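Local atomic coordinates of similar to hydroxylamine oxidoreductase (Kuenenia stuttgartiensis, PDB entry 6H5L), a protein that is a multihaem c-type cytochrome resembling hydroxylamine oxidoreductase, probably with oxidoreductase activity, that belongs to a large haem reductase complex of an anammox bacterium. Residues Ala26-Asn31 / Ser38-Lys43; Pro309-Tyr314 / Phe369-His374; Ser454-Met459 / Ala500-Leu505. One frame throughout, in Å; residues are numbered along the deposited sequence.

Contact 1: Ala26-Asn31 / Ser38-Lys43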
loop_
_atom_site.group_PDB
_atom_site.type_symbol
_atom_site.label_atom_id
_atom_site.label_comp_id
_atom_site.label_asym_id
_atom_site.label_seq_id
_atom_site.Cartn_x
_atom_site.Cartn_y
_atom_site.Cartn_z
ATOM N N ALA A 26 30.152 -47.489 -29.174
ATOM C CA ALA A 26 31.176 -48.193 -28.411
ATOM C C ALA A 26 32.288 -47.256 -27.961
ATOM O O ALA A 26 32.948 -47.524 -26.950
ATOM C CB ALA A 26 31.754 -49.342 -29.236
ATOM N N VAL A 27 32.512 -46.162 -28.689
ATOM C CA VAL A 27 33.583 -45.220 -28.383
ATOM C C VAL A 27 33.066 -43.909 -27.817
ATOM O O VAL A 27 33.878 -43.028 -27.497
ATOM C CB VAL A 27 34.465 -44.954 -29.618
ATOM C CG1 VAL A 27 35.121 -46.241 -30.090
ATOM C CG2 VAL A 27 33.647 -44.321 -30.734
ATOM N N TYR A 28 31.750 -43.743 -27.682
ATOM C CA TYR A 28 31.217 -42.481 -27.182
ATOM C C TYR A 28 30.222 -42.666 -26.041
ATOM O O TYR A 28 30.106 -41.790 -25.178
ATOM C CB TYR A 28 30.573 -41.686 -28.322
ATOM C CG TYR A 28 31.561 -40.852 -29.110
ATOM C CD1 TYR A 28 32.238 -39.797 -28.509
ATOM C CD2 TYR A 28 31.816 -41.114 -30.451
ATOM C CE1 TYR A 28 33.144 -39.028 -29.219
ATOM C CE2 TYR A 28 32.721 -40.348 -31.171
ATOM C CZ TYR A 28 33.381 -39.306 -30.549
ATOM O OH TYR A 28 34.282 -38.543 -31.256
ATOM N N LYS A 29 29.497 -43.784 -26.012
ATOM C CA LYS A 29 28.517 -44.009 -24.952
ATOM C C LYS A 29 28.930 -45.071 -23.944
ATOM O O LYS A 29 28.725 -44.876 -22.743
ATOM C CB LYS A 29 27.154 -44.393 -25.538
ATOM C CG LYS A 29 26.073 -44.506 -24.467
ATOM C CD LYS A 29 24.743 -45.005 -25.003
ATOM C CE LYS A 29 23.713 -45.063 -23.881
ATOM N NZ LYS A 29 22.381 -45.552 -24.332
ATOM N N ASP A 30 29.488 -46.193 -24.400
ATOM C CA ASP A 30 29.873 -47.270 -23.494
ATOM C C ASP A 30 30.809 -46.750 -22.410
ATOM O O ASP A 30 31.781 -46.042 -22.694
ATOM C CB ASP A 30 30.535 -48.408 -24.272
ATOM C CG ASP A 30 29.542 -49.190 -25.109
ATOM O OD1 ASP A 30 28.329 -48.899 -25.027
ATOM O OD2 ASP A 30 29.979 -50.096 -25.849
ATOM N N ASN A 31 30.510 -47.099 -21.162
ATOM C CA ASN A 31 31.194 -46.499 -20.021
ATOM C C ASN A 31 32.556 -47.147 -19.832
ATOM O O ASN A 31 32.673 -48.231 -19.257
ATOM C CB ASN A 31 30.357 -46.624 -18.754
ATOM C CG ASN A 31 31.027 -45.978 -17.549
ATOM O OD1 ASN A 31 31.713 -46.645 -16.774
ATOM N ND2 ASN A 31 30.835 -44.672 -17.394
ATOM N N SER A 38 37.898 -41.309 -25.892
ATOM C CA SER A 38 36.619 -41.412 -26.581
ATOM C C SER A 38 36.841 -41.137 -28.060
ATOM O O SER A 38 37.816 -40.492 -28.452
ATOM C CB SER A 38 35.580 -40.443 -26.005
ATOM O OG SER A 38 35.979 -39.098 -26.201
ATOM N N GLY A 39 35.915 -41.634 -28.875
ATOM C CA GLY A 39 35.995 -41.465 -30.304
ATOM C C GLY A 39 36.883 -42.503 -30.959
ATOM O O GLY A 39 37.366 -43.437 -30.312
ATOM N N PRO A 40 37.116 -42.356 -32.264
ATOM C CA PRO A 40 37.966 -43.329 -32.973
ATOM C C PRO A 40 39.374 -43.446 -32.411
ATOM O O PRO A 40 40.012 -44.492 -32.589
ATOM C CB PRO A 40 37.974 -42.795 -34.413
ATOM C CG PRO A 40 37.611 -41.349 -34.292
ATOM C CD PRO A 40 36.646 -41.279 -33.150
ATOM N N PHE A 41 39.878 -42.413 -31.735
ATOM C CA PHE A 41 41.202 -42.440 -31.131
ATOM C C PHE A 41 41.135 -42.613 -29.618
ATOM O O PHE A 41 41.968 -42.062 -28.893
ATOM C CB PHE A 41 41.971 -41.169 -31.491
ATOM C CG PHE A 41 41.916 -40.827 -32.954
ATOM C CD1 PHE A 41 42.455 -41.684 -33.900
ATOM C CD2 PHE A 41 41.319 -39.654 -33.383
ATOM C CE1 PHE A 41 42.402 -41.376 -35.244
ATOM C CE2 PHE A 41 41.262 -39.341 -34.725
ATOM C CZ PHE A 41 41.803 -40.203 -35.658
ATOM N N THR A 42 40.145 -43.370 -29.131
ATOM C CA THR A 42 39.974 -43.550 -27.691
ATOM C C THR A 42 41.167 -44.254 -27.056
ATOM O O THR A 42 41.456 -44.040 -25.873
ATOM C CB THR A 42 38.687 -44.328 -27.412
ATOM O OG1 THR A 42 38.599 -44.631 -26.015
ATOM C CG2 THR A 42 38.657 -45.625 -28.214
ATOM N N LYS A 43 41.870 -45.086 -27.817
ATOM C CA LYS A 43 43.012 -45.833 -27.306
ATOM C C LYS A 43 44.310 -45.036 -27.327
ATOM O O LYS A 43 45.343 -45.552 -26.883
ATOM C CB LYS A 43 43.186 -47.116 -28.120
ATOM C CG LYS A 43 41.996 -48.066 -28.064
ATOM C CD LYS A 43 41.797 -48.621 -26.660
ATOM C CE LYS A 43 40.704 -49.677 -26.630
ATOM N NZ LYS A 43 40.571 -50.310 -25.290
#
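Val27 and Gly39 are joined by the one hydrogen bond of this contact, a backbone link in which Gly39 N gives its hydrogen to Val27 O over 2.8 Å. It is nearly straight at the hydrogen (170°), but the donor stands above the carbonyl plane, 37° out of it. The CH-pi interaction comes next. Gly39 CA lies over one face of the Tyr28 ring, 3.8 Å from the ring centroid and nearest to Tyr28 CZ at 3.4 Å. The backbone angles of Gly39 would press a CB against the carbonyl oxygen of Ser38, reason enough for a residue without a side chain. The apolar contacts continue outward from Gly39. Val27 CG1 is anti to the carbonyl carbon (chi1 -61°) and meets Thr42 CG2 at 4.0 Å, the two side chains crossing obliquely, while Val27 CG2 rests on the Gly39 backbone. Pro40 CD packs loosely near Tyr28 CE2, at 4.5 Å. Polar ends are held outside the pair: Ser38 OG bonds Thr179 OG1 and Thr42 OG1 bonds Glu36 OE2. Tyr28 also packs on Trp175, Glu176 and Ile180 of helix 174-180 and meets the ring of Tyr24. Gly39 to Thr42 form a type I beta turn, closed by a weak bond from Thr42 N to Gly39 O. The contact is a short loop closure, in which a beta turn in the chain after helix 22-28 folds back onto Val27 and Tyr28.

Contact 2: Pro309-Tyr314 / Phe369-His374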
loop_
_atom_site.group_PDB
_atom_site.type_symbol
_atom_site.label_atom_id
_atom_site.label_comp_id
_atom_site.label_asym_id
_atom_site.label_seq_id
_atom_site.Cartn_x
_atom_site.Cartn_y
_atom_site.Cartn_z
ATOM N N PRO A 309 31.601 -21.478 -49.399
ATOM C CA PRO A 309 30.372 -21.576 -50.194
ATOM C C PRO A 309 30.657 -22.066 -51.607
ATOM O O PRO A 309 31.695 -21.756 -52.198
ATOM C CB PRO A 309 29.843 -20.135 -50.204
ATOM C CG PRO A 309 31.069 -19.295 -50.046
ATOM C CD PRO A 309 31.979 -20.077 -49.134
ATOM N N SER A 310 29.711 -22.844 -52.148
ATOM C CA SER A 310 29.837 -23.366 -53.505
ATOM C C SER A 310 29.599 -22.309 -54.575
ATOM O O SER A 310 29.827 -22.586 -55.758
ATOM C CB SER A 310 28.860 -24.525 -53.726
ATOM O OG SER A 310 27.513 -24.079 -53.698
ATOM N N ASN A 311 29.148 -21.117 -54.192
ATOM C CA ASN A 311 28.833 -20.057 -55.137
ATOM C C ASN A 311 30.051 -19.216 -55.502
ATOM O O ASN A 311 29.891 -18.106 -56.022
ATOM C CB ASN A 311 27.727 -19.164 -54.571
ATOM C CG ASN A 311 26.643 -19.958 -53.863
ATOM O OD1 ASN A 311 26.666 -20.103 -52.640
ATOM N ND2 ASN A 311 25.690 -20.479 -54.628
ATOM N N LEU A 312 31.258 -19.712 -55.238
ATOM C CA LEU A 312 32.481 -18.987 -55.542
ATOM C C LEU A 312 33.431 -19.867 -56.340
ATOM O O LEU A 312 33.438 -21.094 -56.201
ATOM C CB LEU A 312 33.188 -18.499 -54.267
ATOM C CG LEU A 312 32.579 -17.296 -53.549
ATOM C CD1 LEU A 312 33.412 -16.924 -52.330
ATOM C CD2 LEU A 312 32.455 -16.115 -54.497
ATOM N N GLU A 313 34.239 -19.220 -57.175
ATOM C CA GLU A 313 35.285 -19.881 -57.942
ATOM C C GLU A 313 36.622 -19.595 -57.268
ATOM O O GLU A 313 37.056 -18.439 -57.213
ATOM C CB GLU A 313 35.286 -19.389 -59.390
ATOM C CG GLU A 313 36.328 -20.040 -60.278
ATOM C CD GLU A 313 35.757 -21.156 -61.130
ATOM O OE1 GLU A 313 34.714 -21.730 -60.747
ATOM O OE2 GLU A 313 36.352 -21.453 -62.188
ATOM N N TYR A 314 37.265 -20.639 -56.756
ATOM C CA TYR A 314 38.464 -20.492 -55.945
ATOM C C TYR A 314 39.719 -20.720 -56.778
ATOM O O TYR A 314 39.708 -21.453 -57.770
ATOM C CB TYR A 314 38.441 -21.466 -54.765
ATOM C CG TYR A 314 37.206 -21.328 -53.907
ATOM C CD1 TYR A 314 37.155 -20.403 -52.871
ATOM C CD2 TYR A 314 36.087 -22.114 -54.141
ATOM C CE1 TYR A 314 36.022 -20.269 -52.089
ATOM C CE2 TYR A 314 34.953 -21.988 -53.367
ATOM C CZ TYR A 314 34.925 -21.066 -52.342
ATOM O OH TYR A 314 33.793 -20.944 -51.573
ATOM N N PHE A 369 29.288 -9.823 -47.498
ATOM C CA PHE A 369 30.488 -9.805 -46.668
ATOM C C PHE A 369 31.156 -11.173 -46.641
ATOM O O PHE A 369 32.387 -11.272 -46.691
ATOM C CB PHE A 369 30.145 -9.348 -45.249
ATOM C CG PHE A 369 31.298 -9.434 -44.288
ATOM C CD1 PHE A 369 32.191 -8.382 -44.158
ATOM C CD2 PHE A 369 31.492 -10.570 -43.515
ATOM C CE1 PHE A 369 33.254 -8.460 -43.276
ATOM C CE2 PHE A 369 32.554 -10.654 -42.637
ATOM C CZ PHE A 369 33.434 -9.598 -42.515
ATOM N N MET A 370 30.359 -12.239 -46.562
ATOM C CA MET A 370 30.927 -13.581 -46.494
ATOM C C MET A 370 31.530 -14.000 -47.830
ATOM O O MET A 370 32.547 -14.704 -47.864
ATOM C CB MET A 370 29.861 -14.575 -46.043
ATOM C CG MET A 370 29.444 -14.382 -44.602
ATOM S SD MET A 370 30.874 -14.466 -43.513
ATOM C CE MET A 370 31.148 -16.235 -43.451
ATOM N N PHE A 371 30.917 -13.583 -48.939
ATOM C CA PHE A 371 31.472 -13.904 -50.251
ATOM C C PHE A 371 32.839 -13.257 -50.440
ATOM O O PHE A 371 33.785 -13.902 -50.906
ATOM C CB PHE A 371 30.504 -13.462 -51.352
ATOM C CG PHE A 371 29.301 -14.351 -51.493
ATOM C CD1 PHE A 371 29.418 -15.724 -51.358
ATOM C CD2 PHE A 371 28.052 -13.812 -51.756
ATOM C CE1 PHE A 371 28.312 -16.545 -51.486
ATOM C CE2 PHE A 371 26.942 -14.629 -51.883
ATOM C CZ PHE A 371 27.073 -15.996 -51.749
ATOM N N GLN A 372 32.964 -11.979 -50.074
ATOM C CA GLN A 372 34.245 -11.299 -50.229
ATOM C C GLN A 372 35.251 -11.755 -49.178
ATOM O O GLN A 372 36.460 -11.752 -49.439
ATOM C CB GLN A 372 34.047 -9.781 -50.175
ATOM C CG GLN A 372 33.559 -9.233 -48.842
ATOM C CD GLN A 372 34.697 -8.904 -47.896
ATOM O OE1 GLN A 372 35.711 -8.332 -48.300
ATOM N NE2 GLN A 372 34.539 -9.270 -46.629
ATOM N N ALA A 373 34.779 -12.155 -47.995
ATOM C CA ALA A 373 35.694 -12.645 -46.969
ATOM C C ALA A 373 36.253 -14.014 -47.337
ATOM O O ALA A 373 37.459 -14.256 -47.192
ATOM C CB ALA A 373 34.991 -12.693 -45.612
ATOM N N HIS A 374 35.397 -14.922 -47.820
ATOM C CA HIS A 374 35.891 -16.203 -48.316
ATOM C C HIS A 374 36.791 -16.031 -49.529
ATOM O O HIS A 374 37.742 -16.801 -49.701
ATOM C CB HIS A 374 34.721 -17.129 -48.650
ATOM C CG HIS A 374 34.301 -18.008 -47.512
ATOM N ND1 HIS A 374 33.162 -17.780 -46.772
ATOM C CD2 HIS A 374 34.874 -19.113 -46.986
ATOM C CE1 HIS A 374 33.050 -18.709 -45.839
ATOM N NE2 HIS A 374 34.079 -19.530 -45.948
#
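Phe371 and Leu312 both carry CG anti to the carbonyl carbon (chi1 -75° in each), which turns each CG to the other segment; Phe371 CD1 then lies 4.2 Å from Leu312 CG as the two side chains meet at the surface of helix 356-389. From there Leu312 CD1 touches the backbone, 3.4 Å from Phe371 O, and packs on His374 CB at 3.9 Å, the leucine and histidine side chains crossing at about a right angle. The rim of the Phe371 ring receives the loop nearly in its own plane: Phe371 CE1 has Pro309 CB at 4.1 Å and Asn311 OD1 as a further neighbour at the edge. Amide and ring planes stand 75° apart. The polar end of Asn311 is bonded within the chain, OD1 accepting from Ile334 N and ND2 bonding Asp333 OD1. Trp302 meets Phe371 edge-to-face. One helical turn on, Pro309 CD sits over the centre of the His374 ring in a CH-pi contact, 3.5 Å from the ring centroid and 11° off the normal. A weak bond of 3.3 Å from His374 ND1 to Met370 O may help to limit the rotation of this imidazole, and Lys468 of helix 455-476 also touches the His374 side chain. An alanine in place of His374 would probably leave Pro309 CD without its aromatic partner and Met370 O without that weak side-chain bond, though the methyl contact with Leu312 would remain. No hydrogen bond joins the loop 309-314 to the helical segment 369-374. Cohesion here therefore rests on apolar and CH-pi contacts, while the asparagine's amide is bonded elsewhere in the chain.

Contact 3: Ser454-Met459 / Ala500-Leu505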
loop_
_atom_site.group_PDB
_atom_site.type_symbol
_atom_site.label_atom_id
_atom_site.label_comp_id
_atom_site.label_asym_id
_atom_site.label_seq_id
_atom_site.Cartn_x
_atom_site.Cartn_y
_atom_site.Cartn_z
ATOM N N SER A 454 54.216 -24.017 -39.875
ATOM C CA SER A 454 55.173 -22.939 -40.043
ATOM C C SER A 454 54.532 -21.615 -39.632
ATOM O O SER A 454 53.379 -21.559 -39.197
ATOM C CB SER A 454 55.677 -22.886 -41.485
ATOM O OG SER A 454 54.610 -22.675 -42.394
ATOM N N ASP A 455 55.293 -20.529 -39.766
ATOM C CA ASP A 455 54.779 -19.219 -39.382
ATOM C C ASP A 455 53.632 -18.791 -40.290
ATOM O O ASP A 455 52.599 -18.310 -39.811
ATOM C CB ASP A 455 55.904 -18.185 -39.412
ATOM C CG ASP A 455 55.806 -17.187 -38.274
ATOM O OD1 ASP A 455 54.699 -17.021 -37.721
ATOM O OD2 ASP A 455 56.839 -16.569 -37.936
ATOM N N ILE A 456 53.787 -18.974 -41.605
ATOM C CA ILE A 456 52.810 -18.437 -42.549
ATOM C C ILE A 456 51.530 -19.267 -42.549
ATOM O O ILE A 456 50.452 -18.757 -42.881
ATOM C CB ILE A 456 53.434 -18.338 -43.956
ATOM C CG1 ILE A 456 52.626 -17.375 -44.826
ATOM C CG2 ILE A 456 53.537 -19.712 -44.611
ATOM C CD1 ILE A 456 53.303 -17.017 -46.128
ATOM N N GLU A 457 51.616 -20.552 -42.187
ATOM C CA GLU A 457 50.418 -21.386 -42.135
ATOM C C GLU A 457 49.475 -20.939 -41.023
ATOM O O GLU A 457 48.249 -20.951 -41.197
ATOM C CB GLU A 457 50.812 -22.853 -41.955
ATOM C CG GLU A 457 51.270 -23.529 -43.234
ATOM C CD GLU A 457 51.854 -24.902 -42.982
ATOM O OE1 GLU A 457 52.920 -24.983 -42.335
ATOM O OE2 GLU A 457 51.242 -25.900 -43.419
ATOM N N ASN A 458 50.024 -20.532 -39.878
ATOM C CA ASN A 458 49.197 -20.033 -38.789
ATOM C C ASN A 458 48.753 -18.594 -39.003
ATOM O O ASN A 458 47.734 -18.188 -38.439
ATOM C CB ASN A 458 49.947 -20.150 -37.465
ATOM C CG ASN A 458 49.566 -21.399 -36.690
ATOM O OD1 ASN A 458 48.911 -22.294 -37.225
ATOM N ND2 ASN A 458 49.968 -21.464 -35.425
ATOM N N MET A 459 49.488 -17.815 -39.797
ATOM C CA MET A 459 48.971 -16.519 -40.221
ATOM C C MET A 459 47.676 -16.694 -40.997
ATOM O O MET A 459 46.672 -16.031 -40.712
ATOM C CB MET A 459 50.001 -15.783 -41.079
ATOM C CG MET A 459 51.305 -15.455 -40.390
ATOM S SD MET A 459 52.515 -14.749 -41.531
ATOM C CE MET A 459 53.948 -14.617 -40.465
ATOM N N ALA A 500 54.505 -10.543 -47.039
ATOM C CA ALA A 500 55.878 -10.247 -46.646
ATOM C C ALA A 500 56.660 -11.524 -46.375
ATOM O O ALA A 500 57.846 -11.619 -46.711
ATOM C CB ALA A 500 55.889 -9.340 -45.414
ATOM N N GLU A 501 56.009 -12.522 -45.775
ATOM C CA GLU A 501 56.685 -13.787 -45.509
ATOM C C GLU A 501 56.925 -14.564 -46.797
ATOM O O GLU A 501 57.988 -15.175 -46.969
ATOM C CB GLU A 501 55.869 -14.616 -44.516
ATOM C CG GLU A 501 56.487 -15.958 -44.152
ATOM C CD GLU A 501 57.706 -15.835 -43.255
ATOM O OE1 GLU A 501 58.086 -14.699 -42.894
ATOM O OE2 GLU A 501 58.285 -16.884 -42.903
ATOM N N ALA A 502 55.952 -14.559 -47.711
ATOM C CA ALA A 502 56.156 -15.203 -49.004
ATOM C C ALA A 502 57.299 -14.547 -49.767
ATOM O O ALA A 502 58.153 -15.236 -50.334
ATOM C CB ALA A 502 54.866 -15.161 -49.823
ATOM N N ALA A 503 57.334 -13.212 -49.783
ATOM C CA ALA A 503 58.449 -12.512 -50.413
ATOM C C ALA A 503 59.753 -12.752 -49.666
ATOM O O ALA A 503 60.824 -12.762 -50.281
ATOM C CB ALA A 503 58.150 -11.016 -50.497
ATOM N N ARG A 504 59.682 -12.951 -48.348
ATOM C CA ARG A 504 60.883 -13.228 -47.568
ATOM C C ARG A 504 61.444 -14.608 -47.892
ATOM O O ARG A 504 62.664 -14.780 -47.998
ATOM C CB ARG A 504 60.569 -13.112 -46.079
ATOM C CG ARG A 504 61.742 -12.720 -45.204
ATOM C CD ARG A 504 61.284 -11.707 -44.171
ATOM N NE ARG A 504 60.024 -12.108 -43.553
ATOM C CZ ARG A 504 59.112 -11.255 -43.096
ATOM N NH1 ARG A 504 59.313 -9.949 -43.198
ATOM N NH2 ARG A 504 57.992 -11.709 -42.548
ATOM N N LEU A 505 60.567 -15.602 -48.053
ATOM C CA LEU A 505 61.027 -16.951 -48.364
ATOM C C LEU A 505 61.548 -17.056 -49.791
ATOM O O LEU A 505 62.476 -17.830 -50.053
ATOM C CB LEU A 505 59.899 -17.955 -48.131
ATOM C CG LEU A 505 59.507 -18.179 -46.670
ATOM C CD1 LEU A 505 58.226 -18.990 -46.574
ATOM C CD2 LEU A 505 60.635 -18.865 -45.915
HETATM O O HOH W 1 56.967 -19.181 -42.847
#
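Glu501 meets Ile456 through its aliphatic part: CG, anti to the backbone N (chi1 -179°), lies 3.9 Å from Ile456 CB, and Glu501 CB is as close to Ile456 CD1. The chain then bends at chi2 (72°), and the carboxylate turns away from the apolar contact. Glu501 OE2 accepts a hydrogen bond of 2.6 Å from a water, which is in turn weakly bonded by Ile456 N in the first turn of helix 455-476. The same OE2 forms a salt bridge with Arg504 of the third subunit. Met459 CE reaches Glu501 CB loosely, at 4.5 Å. At Ala502, Ile456 CD1 packs on the backbone N at 3.9 Å, and Leu387 of helix 356-389 touches both side chains. Arg504 follows one turn after Glu501, and its NH2 bonds Glu501 OE1 at 3.0 Å, in the guanidinium plane; its NH1 forms a salt bridge with Glu501 of the second subunit. The two charges are thus paired both within the chain and between chains. The helical segments run antiparallel (161°) with axes 10.7 Å apart, as in an alpha-alpha hairpin, and the Glu501-Arg504 bridges to the third and second subunits place this part of it at a subunit interface.

How the contacts relate
Following the chain, contact 1 closes a short loop of six residues behind helix 22-28. Contact 2 opens much later and spans 54 residues, bringing the loop before helix 337-350 onto the long helix 356-389. Contact 3 comes last and spans 40 residues, pairing helix 455-476 with helix 480-513. The three follow in series, so none nests in or crosses another. Contacts 2 and 3 lie on the same side of the chain's centre, about 23 Å apart between centres, and are linked by helices 356-389, 455-476 and 480-513, which pack together; both touch the second subunit. Contact 1 stands apart, its centre about 37 Å from that of contact 2.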